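Local coordinates for protein (2Z,6E)-hedycaryol synthase (Kitasatospora setae, PDB 4MC3) that converts (2E,6E)-farnesyl diphosphate and water into (2Z,6E)-hedycaryol with release of diphosphate, by a magnesium-dependent 1,11-cyclization, at residues A[138-152]-A[177-190]. Sequence-based numbering, arbitrary orientation.
Sequences WCDAFIGHFEAFLQT and YSVGMPWLWDLDEL. With 28U ((3R,6E)-3,7,11-trimethyldodeca-1,6,10-trien-3-ol), chain B.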
# COMPACT_ATOMS: atom_id res chain seq x y z
N TRP A 138 4.05 -12.68 -11.22
CA TRP A 138 4.26 -11.47 -10.38
C TRP A 138 3.73 -10.21 -11.05
O TRP A 138 3.05 -9.41 -10.47
CB TRP A 138 5.73 -11.31 -10.03
CG TRP A 138 5.97 -10.10 -9.17
CD1 TRP A 138 5.88 -10.07 -7.81
CD2 TRP A 138 6.27 -8.79 -9.60
NE1 TRP A 138 6.07 -8.78 -7.37
CE2 TRP A 138 6.31 -7.98 -8.44
CE3 TRP A 138 6.45 -8.17 -10.85
CZ2 TRP A 138 6.53 -6.62 -8.49
CZ3 TRP A 138 6.64 -6.80 -10.91
CH2 TRP A 138 6.68 -6.02 -9.70
N CYS A 139 4.02 -10.05 -12.34
CA CYS A 139 3.59 -8.88 -13.09
C CYS A 139 2.08 -8.77 -13.05
O CYS A 139 1.51 -7.70 -12.84
CB CYS A 139 4.11 -8.86 -14.53
SG CYS A 139 5.90 -8.70 -14.71
N ASP A 140 1.41 -9.90 -13.26
CA ASP A 140 -0.05 -9.90 -13.27
C ASP A 140 -0.60 -9.52 -11.87
O ASP A 140 -1.62 -8.82 -11.75
CB ASP A 140 -0.57 -11.28 -13.65
CG ASP A 140 -0.44 -11.57 -15.12
OD1 ASP A 140 -0.18 -10.66 -15.93
OD2 ASP A 140 -0.66 -12.75 -15.47
N ALA A 141 0.05 -9.99 -10.80
CA ALA A 141 -0.38 -9.70 -9.41
C ALA A 141 -0.21 -8.21 -9.15
O ALA A 141 -1.13 -7.55 -8.66
CB ALA A 141 0.41 -10.50 -8.43
N PHE A 142 0.94 -7.67 -9.53
CA PHE A 142 1.22 -6.24 -9.33
C PHE A 142 0.22 -5.38 -10.11
O PHE A 142 -0.37 -4.45 -9.53
CB PHE A 142 2.66 -5.87 -9.77
CG PHE A 142 2.95 -4.42 -9.62
CD1 PHE A 142 3.47 -3.93 -8.42
CD2 PHE A 142 2.67 -3.51 -10.62
CE1 PHE A 142 3.71 -2.60 -8.24
CE2 PHE A 142 2.86 -2.12 -10.43
CZ PHE A 142 3.44 -1.67 -9.25
N ILE A 143 -0.01 -5.68 -11.39
CA ILE A 143 -0.96 -4.91 -12.16
C ILE A 143 -2.34 -4.96 -11.55
O ILE A 143 -3.04 -3.97 -11.46
CB ILE A 143 -0.99 -5.41 -13.65
CG1 ILE A 143 0.31 -5.02 -14.30
CG2 ILE A 143 -2.19 -4.85 -14.42
CD1 ILE A 143 0.41 -5.56 -15.73
N GLY A 144 -2.77 -6.12 -11.12
CA GLY A 144 -4.09 -6.19 -10.54
C GLY A 144 -4.22 -5.35 -9.28
O GLY A 144 -5.19 -4.62 -9.09
N HIS A 145 -3.20 -5.42 -8.44
CA HIS A 145 -3.21 -4.61 -7.21
C HIS A 145 -3.11 -3.10 -7.50
O HIS A 145 -3.74 -2.29 -6.79
CB HIS A 145 -2.08 -5.08 -6.34
CG HIS A 145 -2.28 -6.42 -5.72
ND1 HIS A 145 -1.21 -7.21 -5.34
CD2 HIS A 145 -3.40 -7.07 -5.30
CE1 HIS A 145 -1.66 -8.32 -4.79
NE2 HIS A 145 -2.98 -8.26 -4.76
N PHE A 146 -2.26 -2.70 -8.46
CA PHE A 146 -2.10 -1.31 -8.82
C PHE A 146 -3.36 -0.75 -9.47
O PHE A 146 -3.78 0.39 -9.19
CB PHE A 146 -0.83 -1.11 -9.62
CG PHE A 146 -0.42 0.35 -9.70
CD1 PHE A 146 0.23 0.91 -8.61
CD2 PHE A 146 -0.69 1.18 -10.81
CE1 PHE A 146 0.58 2.25 -8.63
CE2 PHE A 146 -0.34 2.52 -10.79
CZ PHE A 146 0.31 3.02 -9.72
N GLU A 147 -3.94 -1.53 -10.38
CA GLU A 147 -5.20 -1.14 -11.01
C GLU A 147 -6.31 -1.03 -9.99
O GLU A 147 -7.10 -0.09 -10.09
CB GLU A 147 -5.63 -2.08 -12.15
CG GLU A 147 -4.75 -1.94 -13.38
CD GLU A 147 -5.18 -2.73 -14.57
OE1 GLU A 147 -5.72 -3.81 -14.43
OE2 GLU A 147 -4.96 -2.23 -15.66
N ALA A 148 -6.37 -1.94 -9.03
CA ALA A 148 -7.38 -1.88 -7.95
C ALA A 148 -7.20 -0.53 -7.18
O ALA A 148 -8.15 0.15 -6.86
CB ALA A 148 -7.31 -3.05 -7.01
N PHE A 149 -5.96 -0.20 -6.83
CA PHE A 149 -5.60 1.08 -6.17
C PHE A 149 -6.12 2.24 -7.01
O PHE A 149 -6.81 3.12 -6.50
CB PHE A 149 -4.08 1.13 -5.96
CG PHE A 149 -3.55 2.46 -5.63
CD1 PHE A 149 -3.60 2.98 -4.33
CD2 PHE A 149 -2.90 3.19 -6.62
CE1 PHE A 149 -3.10 4.24 -4.07
CE2 PHE A 149 -2.42 4.41 -6.37
CZ PHE A 149 -2.52 4.96 -5.12
N LEU A 150 -5.82 2.27 -8.31
CA LEU A 150 -6.21 3.40 -9.17
C LEU A 150 -7.75 3.52 -9.24
O LEU A 150 -8.30 4.60 -9.15
CB LEU A 150 -5.64 3.21 -10.57
CG LEU A 150 -4.12 3.42 -10.69
CD1 LEU A 150 -3.74 3.12 -12.12
CD2 LEU A 150 -3.69 4.77 -10.27
N GLN A 151 -8.41 2.38 -9.33
CA GLN A 151 -9.86 2.33 -9.47
C GLN A 151 -10.57 2.88 -8.27
O GLN A 151 -11.70 3.42 -8.40
CB GLN A 151 -10.34 0.94 -9.78
CG GLN A 151 -11.82 0.88 -10.25
CD GLN A 151 -12.09 1.59 -11.59
OE1 GLN A 151 -11.16 1.95 -12.37
NE2 GLN A 151 -13.36 1.84 -11.86
N THR A 152 -9.95 2.84 -7.09
CA THR A 152 -10.59 3.40 -5.89
C THR A 152 -10.87 4.87 -6.01
O THR A 152 -11.88 5.34 -5.40
CB THR A 152 -9.81 3.10 -4.59
OG1 THR A 152 -8.55 3.77 -4.55
CG2 THR A 152 -9.73 1.62 -4.41
N TYR A 177 -7.20 -1.84 -0.76
CA TYR A 177 -6.45 -1.45 -2.01
C TYR A 177 -6.08 0.04 -2.06
O TYR A 177 -4.99 0.38 -2.56
CB TYR A 177 -7.24 -1.87 -3.23
CG TYR A 177 -7.41 -3.35 -3.27
CD1 TYR A 177 -6.34 -4.21 -3.51
CD2 TYR A 177 -8.66 -3.94 -3.04
CE1 TYR A 177 -6.51 -5.59 -3.51
CE2 TYR A 177 -8.82 -5.30 -3.04
CZ TYR A 177 -7.74 -6.12 -3.26
OH TYR A 177 -7.89 -7.49 -3.28
N SER A 178 -6.92 0.97 -1.61
CA SER A 178 -6.61 2.41 -1.66
C SER A 178 -5.43 2.81 -0.79
O SER A 178 -4.75 3.78 -1.09
CB SER A 178 -7.83 3.29 -1.38
OG SER A 178 -8.16 3.28 0.02
N VAL A 179 -5.16 2.06 0.30
CA VAL A 179 -3.99 2.32 1.13
C VAL A 179 -2.70 1.96 0.39
O VAL A 179 -1.63 2.31 0.84
CB VAL A 179 -4.15 1.58 2.50
CG1 VAL A 179 -4.00 0.08 2.37
CG2 VAL A 179 -3.22 2.15 3.54
N GLY A 180 -2.81 1.18 -0.68
CA GLY A 180 -1.65 0.87 -1.53
C GLY A 180 -0.78 -0.27 -1.12
O GLY A 180 0.04 -0.77 -1.92
N MET A 181 -0.97 -0.73 0.11
CA MET A 181 -0.20 -1.83 0.67
C MET A 181 0.01 -2.99 -0.30
O MET A 181 1.14 -3.40 -0.55
CB MET A 181 -0.85 -2.34 1.96
CG MET A 181 -0.34 -1.66 3.22
SD MET A 181 1.41 -1.23 3.12
CE MET A 181 1.33 0.56 3.16
N PRO A 182 -1.08 -3.52 -0.85
CA PRO A 182 -0.97 -4.73 -1.70
C PRO A 182 0.11 -4.60 -2.81
O PRO A 182 0.95 -5.51 -2.95
CB PRO A 182 -2.37 -4.91 -2.22
CG PRO A 182 -3.21 -4.45 -1.07
CD PRO A 182 -2.50 -3.17 -0.66
N TRP A 183 0.09 -3.53 -3.58
CA TRP A 183 1.13 -3.37 -4.61
C TRP A 183 2.48 -3.00 -4.06
O TRP A 183 3.53 -3.41 -4.57
CB TRP A 183 0.70 -2.43 -5.74
CG TRP A 183 0.47 -1.02 -5.41
CD1 TRP A 183 -0.72 -0.45 -5.19
CD2 TRP A 183 1.45 0.00 -5.31
NE1 TRP A 183 -0.56 0.88 -4.93
CE2 TRP A 183 0.78 1.18 -4.97
CE3 TRP A 183 2.87 0.03 -5.43
CZ2 TRP A 183 1.46 2.40 -4.80
CZ3 TRP A 183 3.51 1.27 -5.25
CH2 TRP A 183 2.82 2.40 -4.93
N LEU A 184 2.50 -2.26 -2.93
CA LEU A 184 3.76 -1.98 -2.27
C LEU A 184 4.48 -3.23 -1.87
O LEU A 184 5.69 -3.44 -2.05
CB LEU A 184 3.57 -1.01 -1.07
CG LEU A 184 3.17 0.38 -1.49
CD1 LEU A 184 2.60 1.16 -0.31
CD2 LEU A 184 4.39 1.17 -1.99
N TRP A 185 3.76 -4.13 -1.22
CA TRP A 185 4.30 -5.43 -0.76
C TRP A 185 4.68 -6.31 -1.95
O TRP A 185 5.69 -7.00 -1.86
CB TRP A 185 3.38 -6.17 0.16
CG TRP A 185 3.29 -5.48 1.55
CD1 TRP A 185 4.26 -4.80 2.19
CD2 TRP A 185 2.11 -5.40 2.39
NE1 TRP A 185 3.79 -4.33 3.41
CE2 TRP A 185 2.46 -4.66 3.53
CE3 TRP A 185 0.81 -5.86 2.26
CZ2 TRP A 185 1.52 -4.39 4.58
CZ3 TRP A 185 -0.11 -5.63 3.31
CH2 TRP A 185 0.26 -4.89 4.42
N ASP A 186 3.92 -6.26 -3.06
CA ASP A 186 4.40 -6.95 -4.25
C ASP A 186 5.85 -6.56 -4.59
O ASP A 186 6.66 -7.39 -5.01
CB ASP A 186 3.50 -6.66 -5.46
CG ASP A 186 2.10 -7.26 -5.36
OD1 ASP A 186 1.89 -8.27 -4.69
OD2 ASP A 186 1.20 -6.63 -6.00
N LEU A 187 6.19 -5.27 -4.50
CA LEU A 187 7.53 -4.82 -4.79
C LEU A 187 8.58 -5.36 -3.84
O LEU A 187 9.78 -5.43 -4.22
CB LEU A 187 7.58 -3.28 -4.88
CG LEU A 187 6.85 -2.59 -6.06
CD1 LEU A 187 6.63 -1.12 -5.88
CD2 LEU A 187 7.63 -2.86 -7.38
N ASP A 188 8.19 -5.74 -2.62
CA ASP A 188 9.13 -6.34 -1.69
C ASP A 188 9.70 -7.67 -2.24
O ASP A 188 10.81 -8.07 -1.86
CB ASP A 188 8.48 -6.60 -0.34
CG ASP A 188 9.49 -6.93 0.78
OD1 ASP A 188 10.53 -6.24 0.85
OD2 ASP A 188 9.24 -7.91 1.54
N GLU A 189 9.01 -8.32 -3.17
CA GLU A 189 9.50 -9.58 -3.71
C GLU A 189 10.82 -9.36 -4.49
O GLU A 189 11.60 -10.29 -4.62
CB GLU A 189 8.48 -10.26 -4.57
CG GLU A 189 7.23 -10.66 -3.86
CD GLU A 189 6.35 -11.62 -4.66
OE1 GLU A 189 6.90 -12.59 -5.26
OE2 GLU A 189 5.11 -11.40 -4.70
N LEU A 190 11.07 -8.15 -4.98
CA LEU A 190 12.26 -7.86 -5.75
C LEU A 190 13.52 -8.05 -4.89
O LEU A 190 14.60 -8.32 -5.45
CB LEU A 190 12.21 -6.48 -6.32
CG LEU A 190 11.46 -6.32 -7.65
CD1 LEU A 190 10.04 -6.71 -7.66
CD2 LEU A 190 11.50 -4.91 -8.16
C4 28U B . 0.36 4.02 4.87
C5 28U B . 1.82 5.45 3.38
C6 28U B . 2.64 4.63 2.40
C7 28U B . 2.97 5.09 1.01
C8 28U B . 2.35 6.03 0.24
C10 28U B . 1.27 6.97 0.71
C13 28U B . -1.13 6.37 -1.35
C15 28U B . -2.19 6.71 -0.32
O16 28U B . -0.44 6.12 4.12
C3 28U B . 0.34 4.99 3.66
C2 28U B . -0.37 4.29 2.49
C1 28U B . -0.58 4.95 1.32
C9 28U B . 2.24 5.83 -1.26
C11 28U B . 1.04 4.90 -1.64
C12 28U B . -0.41 5.23 -1.24
C14 28U B . -0.72 7.60 -2.14
O HOH W 1 -3.57 -1.97 -3.88
O HOH W 2 -5.53 -9.24 -3.57
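Trp183 turns one face of its indole to Phe146, whose CD1 edge lies 3.6 Å from Trp183 CD2, and presents its own NE1 edge to the face of Phe149. These two T-shaped pairs, with planes at 75° and 67°, form an aromatic cluster that borders the bound nerolidol. The rim of Phe149 meets two carbonyls, Tyr177 O and Ser178 O, its CE1 lying 3.4 Å from the latter. Further along these nearly antiparallel helices, His145 ND1 donates to the syn lone pair of Asp186 OD2 at 2.6 Å, ring and carboxylate nearly coplanar, while Pro182 CB covers one imidazole face. With CG anti to the backbone N (chi1 -179°), Trp138 reaches across to donate a hydrogen bond from NE1 to Asp186 O (2.8 Å), from the face of the carbonyl plane opposite to that used by Glu189 N. Leu190 CD1 packs 3.6 Å from Trp138 CZ2. A leucine in place of Trp138 would probably cost Asp186 O one of its two donors and open a gap beside Leu190. Here the helix breaks at Val179 and Gly180; Phe149, experimentally important for stabilizing the C-11 cation, and the carbonyls at its rim probably make this wall electron-rich and suited to a carbocation.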